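PncC family amidohydrolase (Enterobacter asburiae, PDB 6L19) belongs to the CinA/PncC (competence-damaged protein) family and is probably an amidohydrolase that, like active relatives, deamidates nicotinamide mononucleotide. Local coordinates at residues Asp64-Lys67 with Met68-Gly72; Leu71-Arg74 with Pro75-Glu79. The protein carries 3 engineered substitutions. All coordinates share one frame; numbering follows the deposited sequence. Where two conformers were deposited one is given.

Interaction 1 (Asp64-Lys67 with Met68-Gly72); sequences DEAK and MRILG. Engineered in segment 68-72: M68 (natural residue Thr).
E65 and R69 are a worked case of an i to i+4 salt bridge on a short helix. The arginine sets out with CG anti to its own carbonyl carbon (chi1 -67°), a torsion that directs the chain back along the helix towards E65. Its CB and CG pass E65 O, CG at 3.5 Å, and its CD lies 4.0 Å from E65 CG. At NE the salt bridge begins: R69 NE donates to E65 OE2 over 2.7 Å at a nearly straight 163°, using the oxygen's anti lone pair, and OE2 sits close to the guanidinium plane. R69 CZ lies 3.4 Å from E65 OE2, and R69 NH2 adds a weak second bond to the same oxygen at 3.3 Å, so one carboxylate oxygen takes both N-H groups while the carboxylate and guanidinium planes stay 58° apart.

The backbone repeats the same spacing: R69 N bonds E65 O at 2.8 Å, and I70 N bonds A66 O at 2.8 Å. The CD1 of I70 just reaches A66 CB (4.4 Å), on a face that packs against D56 and V57 of the second subunit. K67 NZ is hydrogen-bonded to S35 OG. G72 is the first residue to leave helical geometry, with positive phi. Together these features typify a short amphipathic alpha-helix, salt-bridged on its exposed side and followed by a glycine.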
# COMPACT_ATOMS: atom_id res chain seq x y z
N ASP A 64 12.02 3.38 -10.15
CA ASP A 64 11.66 4.28 -11.25
C ASP A 64 10.83 3.56 -12.30
O ASP A 64 9.84 4.11 -12.82
CB ASP A 64 12.91 4.85 -11.92
CG ASP A 64 13.65 5.85 -11.05
OD1 ASP A 64 13.09 6.31 -10.04
OD2 ASP A 64 14.81 6.16 -11.40
N GLU A 65 11.24 2.35 -12.67
CA GLU A 65 10.51 1.61 -13.69
C GLU A 65 9.07 1.35 -13.27
O GLU A 65 8.15 1.41 -14.10
CB GLU A 65 11.23 0.30 -14.00
CG GLU A 65 10.52 -0.50 -15.07
CD GLU A 65 11.36 -1.65 -15.58
OE1 GLU A 65 12.46 -1.86 -15.04
OE2 GLU A 65 10.91 -2.33 -16.53
N ALA A 66 8.84 1.06 -11.99
CA ALA A 66 7.48 0.81 -11.53
C ALA A 66 6.64 2.08 -11.58
O ALA A 66 5.47 2.03 -11.98
CB ALA A 66 7.49 0.22 -10.11
N LYS A 67 7.22 3.23 -11.19
CA LYS A 67 6.50 4.49 -11.38
C LYS A 67 6.11 4.69 -12.84
O LYS A 67 4.99 5.14 -13.14
CB LYS A 67 7.36 5.66 -10.90
CG LYS A 67 7.54 5.73 -9.37
CD LYS A 67 8.48 6.87 -8.99
CE LYS A 67 8.87 6.78 -7.51
NZ LYS A 67 9.75 5.60 -7.24
N MET A 68 7.01 4.32 -13.75
CA MET A 68 6.78 4.48 -15.19
C MET A 68 5.67 3.53 -15.66
O MET A 68 4.68 3.97 -16.25
CB MET A 68 8.11 4.23 -15.95
CG MET A 68 8.16 4.74 -17.42
SD MET A 68 9.55 4.04 -18.35
CE MET A 68 10.77 5.23 -18.11
N ARG A 69 5.80 2.23 -15.36
CA ARG A 69 4.87 1.25 -15.92
C ARG A 69 3.53 1.24 -15.19
O ARG A 69 2.48 1.11 -15.83
CB ARG A 69 5.49 -0.15 -15.90
CG ARG A 69 6.69 -0.24 -16.85
CD ARG A 69 7.23 -1.66 -17.00
NE ARG A 69 8.53 -1.62 -17.68
CZ ARG A 69 8.67 -1.42 -18.99
NH1 ARG A 69 7.59 -1.26 -19.74
NH2 ARG A 69 9.87 -1.39 -19.54
N ILE A 70 3.53 1.35 -13.87
CA ILE A 70 2.28 1.23 -13.14
C ILE A 70 1.56 2.57 -13.02
O ILE A 70 0.34 2.64 -13.17
CB ILE A 70 2.53 0.61 -11.76
CG1 ILE A 70 2.97 -0.84 -11.96
CG2 ILE A 70 1.26 0.67 -10.92
CD1 ILE A 70 3.51 -1.43 -10.75
N LEU A 71 2.29 3.65 -12.76
CA LEU A 71 1.69 4.96 -12.62
C LEU A 71 1.85 5.82 -13.87
O LEU A 71 1.46 6.98 -13.85
CB LEU A 71 2.28 5.69 -11.41
CG LEU A 71 1.87 5.02 -10.10
CD1 LEU A 71 2.61 5.62 -8.92
CD2 LEU A 71 0.34 5.13 -9.93
N GLY A 72 2.41 5.28 -14.94
CA GLY A 72 2.46 6.06 -16.17
C GLY A 72 3.32 7.30 -16.11
O GLY A 72 3.14 8.20 -16.93

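Interaction 2 (Leu71-Arg74 with Pro75-Glu79); sequences LGVR and PETLE
R74 and E76 illustrate how charge can gather around the first turn of a helix. Their side chains lie side by side and point the same way, with the guanidinium and carboxylate planes 43° apart. R74 NH2 gives its straighter bond to E76 OE2 at 3.1 Å (157°), meeting the syn lone pair of that oxygen close to the guanidinium plane. The bonds from R74 to E76 OE1 are weak, from NH2 at 3.1 Å and from NE at 3.2 Å. Both chains are bent to make the grip possible: R74 at chi2 and chi3, bringing its guanidinium beside P75 CD, and E76 at chi2. The carboxylate, in the first turn, may also gain from the amino end of the helix.

Backbone bonding identifies the motif. R74 is the N-cap residue of helix 75-81, and its carbonyl oxygen accepts the first i to i+4 bond, from L78 N at 3.1 Å. P75 follows in the first turn, where a proline is well tolerated because the amide nitrogens there have no helical acceptor behind them. The two segments thus form the N-terminal start of a helix, entered from the loop that leaves helix 64-71. E91 of helix 86-100 secures this start twice, accepting from R74 N and bonding T77 OG1.

Van der Waals contacts complete the junction. P75 CD lies over the centre of one face of the R74 guanidinium, 3.9 Å above its plane. T77 OG1 rests 3.6 Å from R74 CB. On the inner side, V73 and L78 cross at about a right angle; V73 CG1, set anti to the backbone N (chi1 172°), touches L78 CG at 3.7 Å, while V73 also packs on M92.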
# COMPACT_ATOMS: atom_id res chain seq x y z
N LEU A 71 2.29 3.65 -12.76
CA LEU A 71 1.69 4.96 -12.62
C LEU A 71 1.85 5.82 -13.87
O LEU A 71 1.46 6.98 -13.85
CB LEU A 71 2.28 5.69 -11.41
CG LEU A 71 1.87 5.02 -10.10
CD1 LEU A 71 2.61 5.62 -8.92
CD2 LEU A 71 0.34 5.13 -9.93
N GLY A 72 2.41 5.28 -14.94
CA GLY A 72 2.46 6.06 -16.17
C GLY A 72 3.32 7.30 -16.11
O GLY A 72 3.14 8.20 -16.93
N VAL A 73 4.24 7.40 -15.14
CA VAL A 73 5.17 8.52 -15.13
C VAL A 73 6.00 8.48 -16.42
O VAL A 73 6.45 7.41 -16.85
CB VAL A 73 6.06 8.47 -13.87
CG1 VAL A 73 7.17 9.52 -13.94
CG2 VAL A 73 5.21 8.67 -12.61
N ARG A 74 6.16 9.63 -17.06
CA ARG A 74 6.85 9.68 -18.36
C ARG A 74 8.35 9.44 -18.18
O ARG A 74 8.96 9.95 -17.23
CB ARG A 74 6.63 11.05 -19.02
CG ARG A 74 5.17 11.40 -19.34
CD ARG A 74 4.67 10.59 -20.54
NE ARG A 74 5.64 10.58 -21.65
CZ ARG A 74 5.66 9.69 -22.64
NH1 ARG A 74 4.76 8.71 -22.71
NH2 ARG A 74 6.60 9.78 -23.59
N PRO A 75 8.98 8.70 -19.10
CA PRO A 75 10.45 8.53 -19.00
C PRO A 75 11.19 9.86 -18.97
O PRO A 75 12.17 10.02 -18.23
CB PRO A 75 10.81 7.71 -20.25
CG PRO A 75 9.50 7.21 -20.82
CD PRO A 75 8.40 8.07 -20.30
N GLU A 76 10.73 10.81 -19.77
CA GLU A 76 11.38 12.12 -19.85
C GLU A 76 11.28 12.86 -18.53
O GLU A 76 12.22 13.57 -18.15
CB GLU A 76 10.75 12.94 -20.98
CG GLU A 76 10.82 12.24 -22.33
CD GLU A 76 9.53 11.50 -22.70
OE1 GLU A 76 8.85 10.94 -21.80
OE2 GLU A 76 9.18 11.48 -23.91
N THR A 77 10.15 12.76 -17.84
CA THR A 77 10.03 13.33 -16.51
C THR A 77 11.06 12.73 -15.57
O THR A 77 11.74 13.45 -14.83
CB THR A 77 8.61 13.11 -15.96
OG1 THR A 77 7.65 13.75 -16.82
CG2 THR A 77 8.47 13.66 -14.52
N LEU A 78 11.21 11.40 -15.60
CA LEU A 78 12.18 10.77 -14.73
C LEU A 78 13.61 11.20 -15.08
O LEU A 78 14.42 11.47 -14.18
CB LEU A 78 12.03 9.25 -14.80
CG LEU A 78 10.75 8.71 -14.13
CD1 LEU A 78 10.58 7.23 -14.39
CD2 LEU A 78 10.78 8.95 -12.62
N GLU A 79 13.92 11.31 -16.37
CA GLU A 79 15.28 11.68 -16.77
C GLU A 79 15.57 13.15 -16.43
O GLU A 79 16.65 13.46 -15.92
CB GLU A 79 15.50 11.41 -18.26
CG GLU A 79 15.24 9.95 -18.73
CD GLU A 79 16.39 8.98 -18.40
OE1 GLU A 79 17.38 9.45 -17.80
OE2 GLU A 79 16.31 7.76 -18.75

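From the N terminus, the chain leaves strand 55-61 and enters helix 64-71, where interaction 1 spans successive turns. Interaction 2 begins at L71 and G72, where interaction 1 ends, and carries the chain through a short loop into helix 75-81; the two neither nest nor cross but follow in series, centres about 7 Å apart. The link closes on itself where K67 O lies 3.1 Å from V73 N, a probable hydrogen bond, and D64 O meets L78 CD1. The engineered M68 also packs on P75. Interaction 1 backs onto strand 55-61, outermost in this chain's sheet, and residues of both contacts pack on helix 86-100, so the pair joins that strand to the helix.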